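Vacuolar aminopeptidase 1 (Saccharomyces cerevisiae, PDB 5JGF) is a zinc-dependent aminopeptidase of the yeast vacuole that removes N-terminal amino acids from peptides and proteins, and assembles as a homododecamer. Local coordinates at residues Q13-F18 against C266-M271; D17-N22 against A258-D263; T24-V29 against Q235-L240. All coordinates share one frame; numbering follows the deposited sequence.

Contact 1: residues Q13-F18 against C266-M271; sequences QEFIDF and CSFAAM
Phe-268 of helix 261-278 lies against Phe-15 and Phe-18 of helix 7-21 and supplies almost all that the second helix gives to this interface. One residue before it, Ser-267 points its hydroxyl back into its own helix, to Asp-263 O, while its side chain packs on Leu-294 and Ser-90 of the central sheet. Phe-268 itself leaves the helix with CG anti to the backbone N (chi1 -179°), which carries the ring across to the backbone of helix 7-21: Phe-15 CA stands over its face, 4.2 Å from the ring centroid, as a CH-pi contact. The CD1 and CD2 sides of the ring meet different partners. Phe-268 CD2 lies 3.6 Å from Phe-15 CD1, where Phe-15 turns its edge toward the Phe-268 face in an offset edge-to-face pair, planes at 60°. Phe-268 CD1 instead sits 3.4 Å above the face of Phe-18, near its rim. The three rings form an aromatic cluster between two helices of the alpha/beta catalytic domain; the axes of segments 13-18 and 266-271 approach to 11.1 Å, with 125° between their N-to-C directions. At the far end of the ring, Phe-268 CZ comes 4.2 Å from Glu-14 CB. Ala-269 turns to Val-453 and Phe-456 of helix 448-468, and Ala-270 and Met-271 return to the sheet, both resting on Val-292 of strand 289-295.

Contact 2: residues D17-N22 against A258-D263; sequences DFIYKN and APRLDD. With ZN (zinc ion), chain K; ZN (zinc ion), chain L.
Arg-260 NH1 donates to Ile-19 O at 3.0 Å, a hydrogen bond with an N-H...O angle of 153°. The carbonyl oxygen lies in the guanidinium plane, but the donor stands 51° above the carbonyl plane, away from the lone pairs. A water joins the same edge: it accepts from Arg-260 NE at 2.9 Å and donates to Ile-19 O and Asn-22 O. Ile-19 CG2, anti to its own backbone N, reaches Pro-259 O at 3.3 Å and Pro-259 CG at 3.9 Å, while Pro-259 CG also covers one guanidinium face. With a leucine in place of Arg-260, Ile-19 O would probably keep only the water as a donor in this contact, and the water would lose the N-H that it accepts from. Asn-22 ND2 adds a bond to Phe-18 O at 2.9 Å, and Arg-260 NH2 a bond to Asp-242 O. Farther along, Asp-262 bridges the two zinc ions, OD1 to one and OD2 to the other, each at 2.0 Å; the cis peptide before Asp-263 is a hallmark of such dizinc exopeptidases. Asp-263 in turn bonds His-91 N and Val-345 N. The loop of Pro-259 and Arg-260, between strand 255-258 and helix 261-278, thus packs on the last turn of helix 7-21, beside strands 339-347 and 426-434.

Contact 3: residues T24-V29 against Q235-L240; sequences TTYHVV and QMDLDL
The N-terminal end of helix 25-38, with Thr-24 at its N-cap position, meets strand 233-242 of the six-stranded antiparallel sheet, probably part of the dimerisation domain as in other M18 peptidases. Its main link is Tyr-26 OH, which donates to Asp-237 OD2 at 2.6 Å. The hydroxyl arrives on the anti side of that oxygen, 31° out of the carboxylate plane, while the carboxylate lies at the edge of the phenol with its own plane turned 87° from the ring. Asp-237 reaches out with CG anti to the backbone N (chi1 -179°), which brings OD2 also within 3.5 Å of Tyr-26 CE2. Two residues on, Asp-239 extends from the same face of the strand, and its OD1 touches Thr-24 CG2 at 3.6 Å. The threonine hydroxyl is engaged within its own helix end: Thr-24 OG1 and His-27 ND1 share a hydrogen bond of 2.6 Å. A water accepts from Thr-25 N at 2.9 Å and lies beside Asp-239 OD1, at a separation too short to be trusted. Lys-98 of strand 96-99 forms salt bridges to both acids, Asp-237 OD1 and Asp-239 OD2, and would probably offset their charge. Strand 233-242 runs between strands 132-140 and 96-99; Tyr-26 packs on Arg-137 and Leu-152 of the same sheet and on Val-383 of a second subunit.

Overall arrangement
All three contacts are largely buried, but they run from hydrocarbon to polar. Contact 1 joins helix 7-21 to helix 261-278, and contact 2 joins the end of the same helix to the loop leading into helix 261-278; their first segments overlap at Asp-17 and Phe-18, and Phe-15 CE2 packs on Leu-261 CD2 at 3.4 Å. Contact 1 has no hydrogen bond and rests on three aromatic rings, whereas contact 2, two residues before the zinc ligand Asp-262, relies on an arginine, a water and backbone carbonyls. Contact 3 ties the next helix, 25-38, to the other sheet by a phenol and two acids that a lysine of that sheet pairs with, near a second subunit. Phe-18 CZ against Val-28 CG1 (3.8 Å) connects the first two to the third.

Contact 1: residues Q13-F18 against C266-M271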
loop_
_atom_site.group_PDB
_atom_site.type_symbol
_atom_site.label_atom_id
_atom_site.label_comp_id
_atom_site.label_asym_id
_atom_site.label_seq_id
_atom_site.Cartn_x
_atom_site.Cartn_y
_atom_site.Cartn_z
ATOM N N GLN D 13 32.033 44.838 -7.730
ATOM C CA GLN D 13 33.015 44.574 -6.682
ATOM C C GLN D 13 32.613 45.246 -5.374
ATOM O O GLN D 13 32.794 44.677 -4.296
ATOM C CB GLN D 13 34.404 45.067 -7.098
ATOM C CG GLN D 13 35.120 44.171 -8.099
ATOM C CD GLN D 13 35.251 42.736 -7.612
ATOM O OE1 GLN D 13 35.626 42.484 -6.465
ATOM N NE2 GLN D 13 34.948 41.788 -8.489
ATOM N N GLU D 14 32.076 46.460 -5.466
ATOM C CA GLU D 14 31.643 47.174 -4.269
ATOM C C GLU D 14 30.546 46.365 -3.592
ATOM O O GLU D 14 30.504 46.270 -2.365
ATOM C CB GLU D 14 31.104 48.563 -4.621
ATOM C CG GLU D 14 32.167 49.593 -4.974
ATOM C CD GLU D 14 33.174 49.806 -3.855
ATOM O OE1 GLU D 14 32.763 49.866 -2.677
ATOM O OE2 GLU D 14 34.381 49.926 -4.159
ATOM N N PHE D 15 29.654 45.789 -4.395
ATOM C CA PHE D 15 28.565 44.984 -3.852
ATOM C C PHE D 15 29.124 43.757 -3.134
ATOM O O PHE D 15 28.696 43.426 -2.028
ATOM C CB PHE D 15 27.612 44.534 -4.966
ATOM C CG PHE D 15 26.507 43.627 -4.485
ATOM C CD1 PHE D 15 25.535 44.100 -3.607
ATOM C CD2 PHE D 15 26.459 42.294 -4.883
ATOM C CE1 PHE D 15 24.527 43.252 -3.126
ATOM C CE2 PHE D 15 25.458 41.439 -4.410
ATOM C CZ PHE D 15 24.492 41.921 -3.529
ATOM N N ILE D 16 30.074 43.075 -3.768
ATOM C CA ILE D 16 30.682 41.891 -3.164
ATOM C C ILE D 16 31.307 42.246 -1.814
ATOM O O ILE D 16 31.134 41.524 -0.827
ATOM C CB ILE D 16 31.749 41.275 -4.105
ATOM C CG1 ILE D 16 31.050 40.570 -5.275
ATOM C CG2 ILE D 16 32.652 40.313 -3.333
ATOM C CD1 ILE D 16 31.994 40.052 -6.343
ATOM N N ASP D 17 32.025 43.365 -1.766
ATOM C CA ASP D 17 32.648 43.801 -0.519
ATOM C C ASP D 17 31.587 44.124 0.533
ATOM O O ASP D 17 31.748 43.795 1.706
ATOM C CB ASP D 17 33.535 45.029 -0.757
ATOM C CG ASP D 17 34.725 44.724 -1.645
ATOM O OD1 ASP D 17 35.119 43.539 -1.724
ATOM O OD2 ASP D 17 35.278 45.669 -2.252
ATOM N N PHE D 18 30.505 44.763 0.101
ATOM C CA PHE D 18 29.398 45.123 0.985
ATOM C C PHE D 18 28.818 43.871 1.642
ATOM O O PHE D 18 28.633 43.820 2.858
ATOM C CB PHE D 18 28.322 45.861 0.171
ATOM C CG PHE D 18 26.935 45.790 0.758
ATOM C CD1 PHE D 18 26.620 46.451 1.940
ATOM C CD2 PHE D 18 25.930 45.087 0.096
ATOM C CE1 PHE D 18 25.319 46.417 2.456
ATOM C CE2 PHE D 18 24.631 45.045 0.600
ATOM C CZ PHE D 18 24.322 45.712 1.782
ATOM N N CYS D 266 18.877 44.000 -4.138
ATOM C CA CYS D 266 18.004 45.127 -4.471
ATOM C C CYS D 266 18.187 46.270 -3.476
ATOM O O CYS D 266 18.135 47.441 -3.850
ATOM C CB CYS D 266 16.532 44.705 -4.467
ATOM S SG CYS D 266 16.018 43.782 -5.923
ATOM N N SER D 267 18.383 45.931 -2.206
ATOM C CA SER D 267 18.568 46.958 -1.183
ATOM C C SER D 267 19.785 47.819 -1.502
ATOM O O SER D 267 19.710 49.046 -1.454
ATOM C CB SER D 267 18.730 46.319 0.198
ATOM O OG SER D 267 17.507 45.740 0.624
ATOM N N PHE D 268 20.898 47.172 -1.837
ATOM C CA PHE D 268 22.134 47.881 -2.175
ATOM C C PHE D 268 21.938 48.734 -3.430
ATOM O O PHE D 268 22.276 49.923 -3.448
ATOM C CB PHE D 268 23.263 46.875 -2.412
ATOM C CG PHE D 268 24.589 47.505 -2.746
ATOM C CD1 PHE D 268 25.446 47.938 -1.736
ATOM C CD2 PHE D 268 24.990 47.653 -4.073
ATOM C CE1 PHE D 268 26.688 48.507 -2.042
ATOM C CE2 PHE D 268 26.228 48.221 -4.391
ATOM C CZ PHE D 268 27.078 48.647 -3.373
ATOM N N ALA D 269 21.392 48.124 -4.480
ATOM C CA ALA D 269 21.163 48.837 -5.731
ATOM C C ALA D 269 20.245 50.041 -5.531
ATOM O O ALA D 269 20.486 51.110 -6.094
ATOM C CB ALA D 269 20.567 47.895 -6.775
ATOM N N ALA D 270 19.192 49.871 -4.735
ATOM C CA ALA D 270 18.261 50.967 -4.486
ATOM C C ALA D 270 18.906 52.100 -3.687
ATOM O O ALA D 270 18.715 53.276 -4.010
ATOM C CB ALA D 270 17.016 50.452 -3.760
ATOM N N MET D 271 19.665 51.759 -2.649
ATOM C CA MET D 271 20.318 52.780 -1.831
ATOM C C MET D 271 21.386 53.542 -2.612
ATOM O O MET D 271 21.498 54.765 -2.492
ATOM C CB MET D 271 20.955 52.163 -0.582
ATOM C CG MET D 271 19.973 51.815 0.526
ATOM S SD MET D 271 18.947 53.214 1.082
ATOM C CE MET D 271 20.122 54.450 1.299
#

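Contact 2: residues D17-N22 against A258-D263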
loop_
_atom_site.group_PDB
_atom_site.type_symbol
_atom_site.label_atom_id
_atom_site.label_comp_id
_atom_site.label_asym_id
_atom_site.label_seq_id
_atom_site.Cartn_x
_atom_site.Cartn_y
_atom_site.Cartn_z
ATOM N N ASP D 17 32.025 43.365 -1.766
ATOM C CA ASP D 17 32.648 43.801 -0.519
ATOM C C ASP D 17 31.587 44.124 0.533
ATOM O O ASP D 17 31.748 43.795 1.706
ATOM C CB ASP D 17 33.535 45.029 -0.757
ATOM C CG ASP D 17 34.725 44.724 -1.645
ATOM O OD1 ASP D 17 35.119 43.539 -1.724
ATOM O OD2 ASP D 17 35.278 45.669 -2.252
ATOM N N PHE D 18 30.505 44.763 0.101
ATOM C CA PHE D 18 29.398 45.123 0.985
ATOM C C PHE D 18 28.818 43.871 1.642
ATOM O O PHE D 18 28.633 43.820 2.858
ATOM C CB PHE D 18 28.322 45.861 0.171
ATOM C CG PHE D 18 26.935 45.790 0.758
ATOM C CD1 PHE D 18 26.620 46.451 1.940
ATOM C CD2 PHE D 18 25.930 45.087 0.096
ATOM C CE1 PHE D 18 25.319 46.417 2.456
ATOM C CE2 PHE D 18 24.631 45.045 0.600
ATOM C CZ PHE D 18 24.322 45.712 1.782
ATOM N N ILE D 19 28.543 42.854 0.831
ATOM C CA ILE D 19 27.983 41.609 1.345
ATOM C C ILE D 19 28.939 40.936 2.325
ATOM O O ILE D 19 28.528 40.467 3.386
ATOM C CB ILE D 19 27.671 40.632 0.183
ATOM C CG1 ILE D 19 26.483 41.156 -0.631
ATOM C CG2 ILE D 19 27.410 39.226 0.728
ATOM C CD1 ILE D 19 25.157 41.166 0.124
ATOM N N TYR D 20 30.218 40.904 1.963
ATOM C CA TYR D 20 31.255 40.277 2.776
ATOM C C TYR D 20 31.534 41.002 4.095
ATOM O O TYR D 20 31.728 40.368 5.132
ATOM C CB TYR D 20 32.548 40.185 1.958
ATOM C CG TYR D 20 33.686 39.457 2.640
ATOM C CD1 TYR D 20 33.584 38.101 2.960
ATOM C CD2 TYR D 20 34.881 40.114 2.934
ATOM C CE1 TYR D 20 34.643 37.417 3.550
ATOM C CE2 TYR D 20 35.948 39.440 3.527
ATOM C CZ TYR D 20 35.823 38.094 3.830
ATOM O OH TYR D 20 36.880 37.422 4.401
ATOM N N LYS D 21 31.547 42.329 4.060
ATOM C CA LYS D 21 31.837 43.103 5.263
ATOM C C LYS D 21 30.649 43.379 6.176
ATOM O O LYS D 21 30.831 43.861 7.289
ATOM C CB LYS D 21 32.500 44.428 4.874
ATOM C CG LYS D 21 33.877 44.258 4.253
ATOM C CD LYS D 21 34.432 45.583 3.750
ATOM C CE LYS D 21 35.832 45.414 3.176
ATOM N NZ LYS D 21 36.352 46.691 2.607
ATOM N N ASN D 22 29.441 43.065 5.718
ATOM C CA ASN D 22 28.235 43.310 6.509
ATOM C C ASN D 22 27.326 42.081 6.445
ATOM O O ASN D 22 26.266 42.105 5.826
ATOM C CB ASN D 22 27.524 44.541 5.950
ATOM C CG ASN D 22 28.430 45.755 5.917
ATOM O OD1 ASN D 22 28.637 46.412 6.934
ATOM N ND2 ASN D 22 29.004 46.038 4.750
ATOM N N ALA D 258 27.515 34.954 -4.711
ATOM C CA ALA D 258 27.625 35.537 -3.383
ATOM C C ALA D 258 26.470 35.116 -2.503
ATOM O O ALA D 258 25.399 34.755 -2.992
ATOM C CB ALA D 258 27.663 37.073 -3.480
ATOM N N PRO D 259 26.674 35.162 -1.182
ATOM C CA PRO D 259 25.613 34.779 -0.255
ATOM C C PRO D 259 24.687 35.948 0.049
ATOM O O PRO D 259 25.028 37.109 -0.193
ATOM C CB PRO D 259 26.386 34.354 0.983
ATOM C CG PRO D 259 27.515 35.365 0.996
ATOM C CD PRO D 259 27.949 35.371 -0.465
ATOM N N ARG D 260 23.505 35.614 0.553
ATOM C CA ARG D 260 22.522 36.599 0.981
ATOM C C ARG D 260 22.090 37.649 -0.051
ATOM O O ARG D 260 21.869 38.808 0.299
ATOM C CB ARG D 260 23.062 37.270 2.255
ATOM C CG ARG D 260 23.575 36.244 3.293
ATOM C CD ARG D 260 24.218 36.876 4.533
ATOM N NE ARG D 260 25.497 37.539 4.266
ATOM C CZ ARG D 260 26.685 36.936 4.252
ATOM N NH1 ARG D 260 27.782 37.644 4.000
ATOM N NH2 ARG D 260 26.789 35.635 4.495
ATOM N N LEU D 261 21.952 37.243 -1.313
ATOM C CA LEU D 261 21.519 38.161 -2.370
ATOM C C LEU D 261 20.074 38.632 -2.147
ATOM O O LEU D 261 19.732 39.774 -2.422
ATOM C CB LEU D 261 21.645 37.494 -3.748
ATOM C CG LEU D 261 23.040 37.126 -4.261
ATOM C CD1 LEU D 261 22.932 36.637 -5.700
ATOM C CD2 LEU D 261 23.957 38.348 -4.193
ATOM N N ASP D 262 19.229 37.738 -1.657
ATOM C CA ASP D 262 17.835 38.050 -1.375
ATOM C C ASP D 262 17.765 38.615 0.051
ATOM O O ASP D 262 17.993 37.869 1.000
ATOM C CB ASP D 262 17.029 36.743 -1.452
ATOM C CG ASP D 262 15.551 36.917 -1.137
ATOM O OD1 ASP D 262 15.091 38.054 -0.937
ATOM O OD2 ASP D 262 14.825 35.897 -1.115
ATOM N N ASP D 263 17.496 39.911 0.238
ATOM C CA ASP D 263 17.226 40.898 -0.817
ATOM C C ASP D 263 18.227 42.071 -0.719
ATOM O O ASP D 263 17.904 43.214 -1.039
ATOM C CB ASP D 263 15.767 41.388 -0.650
ATOM C CG ASP D 263 15.317 42.363 -1.737
ATOM O OD1 ASP D 263 15.761 42.234 -2.895
ATOM O OD2 ASP D 263 14.492 43.261 -1.442
HETATM ZN ZN ZN K . 13.179 38.591 -0.899
HETATM ZN ZN ZN L . 13.478 35.468 0.318
HETATM O O HOH W 1 25.501 40.386 3.878
HETATM O O HOH W 2 12.737 37.362 -2.933
HETATM O O HOH W 3 12.208 37.134 0.160
#

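Contact 3: residues T24-V29 against Q235-L240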
loop_
_atom_site.group_PDB
_atom_site.type_symbol
_atom_site.label_atom_id
_atom_site.label_comp_id
_atom_site.label_asym_id
_atom_site.label_seq_id
_atom_site.Cartn_x
_atom_site.Cartn_y
_atom_site.Cartn_z
ATOM N N THR D 24 25.364 40.471 8.809
ATOM C CA THR D 24 24.051 40.454 9.449
ATOM C C THR D 24 23.224 41.690 9.109
ATOM O O THR D 24 23.749 42.688 8.612
ATOM C CB THR D 24 24.173 40.373 10.982
ATOM O OG1 THR D 24 24.584 41.645 11.499
ATOM C CG2 THR D 24 25.201 39.314 11.377
ATOM N N THR D 25 21.926 41.616 9.377
ATOM C CA THR D 25 21.036 42.737 9.101
ATOM C C THR D 25 21.541 43.987 9.829
ATOM O O THR D 25 21.509 45.093 9.282
ATOM C CB THR D 25 19.600 42.413 9.546
ATOM O OG1 THR D 25 19.184 41.182 8.935
ATOM C CG2 THR D 25 18.643 43.522 9.118
ATOM N N TYR D 26 22.019 43.807 11.057
ATOM C CA TYR D 26 22.549 44.928 11.834
ATOM C C TYR D 26 23.689 45.629 11.101
ATOM O O TYR D 26 23.731 46.860 11.052
ATOM C CB TYR D 26 23.059 44.450 13.194
ATOM C CG TYR D 26 21.973 43.960 14.119
ATOM C CD1 TYR D 26 21.034 44.842 14.654
ATOM C CD2 TYR D 26 21.886 42.612 14.465
ATOM C CE1 TYR D 26 20.032 44.393 15.516
ATOM C CE2 TYR D 26 20.888 42.153 15.322
ATOM C CZ TYR D 26 19.968 43.045 15.843
ATOM O OH TYR D 26 18.977 42.590 16.684
ATOM N N HIS D 27 24.616 44.851 10.541
ATOM C CA HIS D 27 25.752 45.430 9.816
ATOM C C HIS D 27 25.282 46.161 8.569
ATOM O O HIS D 27 25.776 47.242 8.253
ATOM C CB HIS D 27 26.765 44.356 9.387
ATOM C CG HIS D 27 27.491 43.709 10.524
ATOM N ND1 HIS D 27 27.039 42.564 11.143
ATOM C CD2 HIS D 27 28.637 44.053 11.162
ATOM C CE1 HIS D 27 27.872 42.229 12.112
ATOM N NE2 HIS D 27 28.851 43.117 12.145
ATOM N N VAL D 28 24.335 45.560 7.854
ATOM C CA VAL D 28 23.802 46.152 6.629
ATOM C C VAL D 28 23.186 47.525 6.877
ATOM O O VAL D 28 23.447 48.476 6.140
ATOM C CB VAL D 28 22.751 45.224 5.980
ATOM C CG1 VAL D 28 22.060 45.934 4.820
ATOM C CG2 VAL D 28 23.432 43.952 5.477
ATOM N N VAL D 29 22.356 47.619 7.908
ATOM C CA VAL D 29 21.728 48.885 8.259
ATOM C C VAL D 29 22.796 49.895 8.677
ATOM O O VAL D 29 22.744 51.055 8.271
ATOM C CB VAL D 29 20.705 48.694 9.398
ATOM C CG1 VAL D 29 20.251 50.049 9.926
ATOM C CG2 VAL D 29 19.505 47.901 8.888
ATOM N N GLN D 235 23.134 40.742 26.847
ATOM C CA GLN D 235 22.340 39.994 25.870
ATOM C C GLN D 235 22.985 40.063 24.494
ATOM O O GLN D 235 23.895 40.859 24.262
ATOM C CB GLN D 235 20.911 40.545 25.774
ATOM C CG GLN D 235 19.863 39.738 26.538
ATOM C CD GLN D 235 19.930 38.250 26.228
ATOM O OE1 GLN D 235 20.338 37.849 25.136
ATOM N NE2 GLN D 235 19.520 37.425 27.185
ATOM N N MET D 236 22.517 39.219 23.581
ATOM C CA MET D 236 23.056 39.215 22.230
ATOM C C MET D 236 22.117 38.577 21.221
ATOM O O MET D 236 21.287 37.737 21.563
ATOM C CB MET D 236 24.418 38.517 22.198
ATOM C CG MET D 236 24.476 37.209 22.948
ATOM S SD MET D 236 26.152 36.516 22.974
ATOM C CE MET D 236 25.791 34.877 22.395
ATOM N N ASP D 237 22.251 39.016 19.976
ATOM C CA ASP D 237 21.454 38.530 18.855
ATOM C C ASP D 237 22.496 38.261 17.777
ATOM O O ASP D 237 22.861 39.157 17.017
ATOM C CB ASP D 237 20.475 39.619 18.399
ATOM C CG ASP D 237 19.587 39.175 17.248
ATOM O OD1 ASP D 237 19.776 38.051 16.737
ATOM O OD2 ASP D 237 18.700 39.962 16.848
ATOM N N LEU D 238 22.986 37.024 17.733
ATOM C CA LEU D 238 24.021 36.643 16.777
ATOM C C LEU D 238 23.550 35.646 15.723
ATOM O O LEU D 238 22.694 34.802 15.994
ATOM C CB LEU D 238 25.221 36.045 17.523
ATOM C CG LEU D 238 25.806 36.882 18.670
ATOM C CD1 LEU D 238 27.002 36.154 19.284
ATOM C CD2 LEU D 238 26.222 38.250 18.146
ATOM N N ASP D 239 24.125 35.766 14.527
ATOM C CA ASP D 239 23.828 34.893 13.391
ATOM C C ASP D 239 25.054 34.045 13.101
ATOM O O ASP D 239 26.165 34.360 13.535
ATOM C CB ASP D 239 23.630 35.671 12.082
ATOM C CG ASP D 239 22.437 36.587 12.080
ATOM O OD1 ASP D 239 22.247 37.232 11.028
ATOM O OD2 ASP D 239 21.702 36.671 13.078
ATOM N N LEU D 240 24.831 32.981 12.337
ATOM C CA LEU D 240 25.903 32.139 11.833
ATOM C C LEU D 240 25.674 32.347 10.343
ATOM O O LEU D 240 24.535 32.282 9.875
ATOM C CB LEU D 240 25.713 30.667 12.197
ATOM C CG LEU D 240 26.056 30.269 13.628
ATOM C CD1 LEU D 240 26.094 28.744 13.700
ATOM C CD2 LEU D 240 27.419 30.846 14.034
HETATM O O HOH W 4 20.876 39.021 10.081
#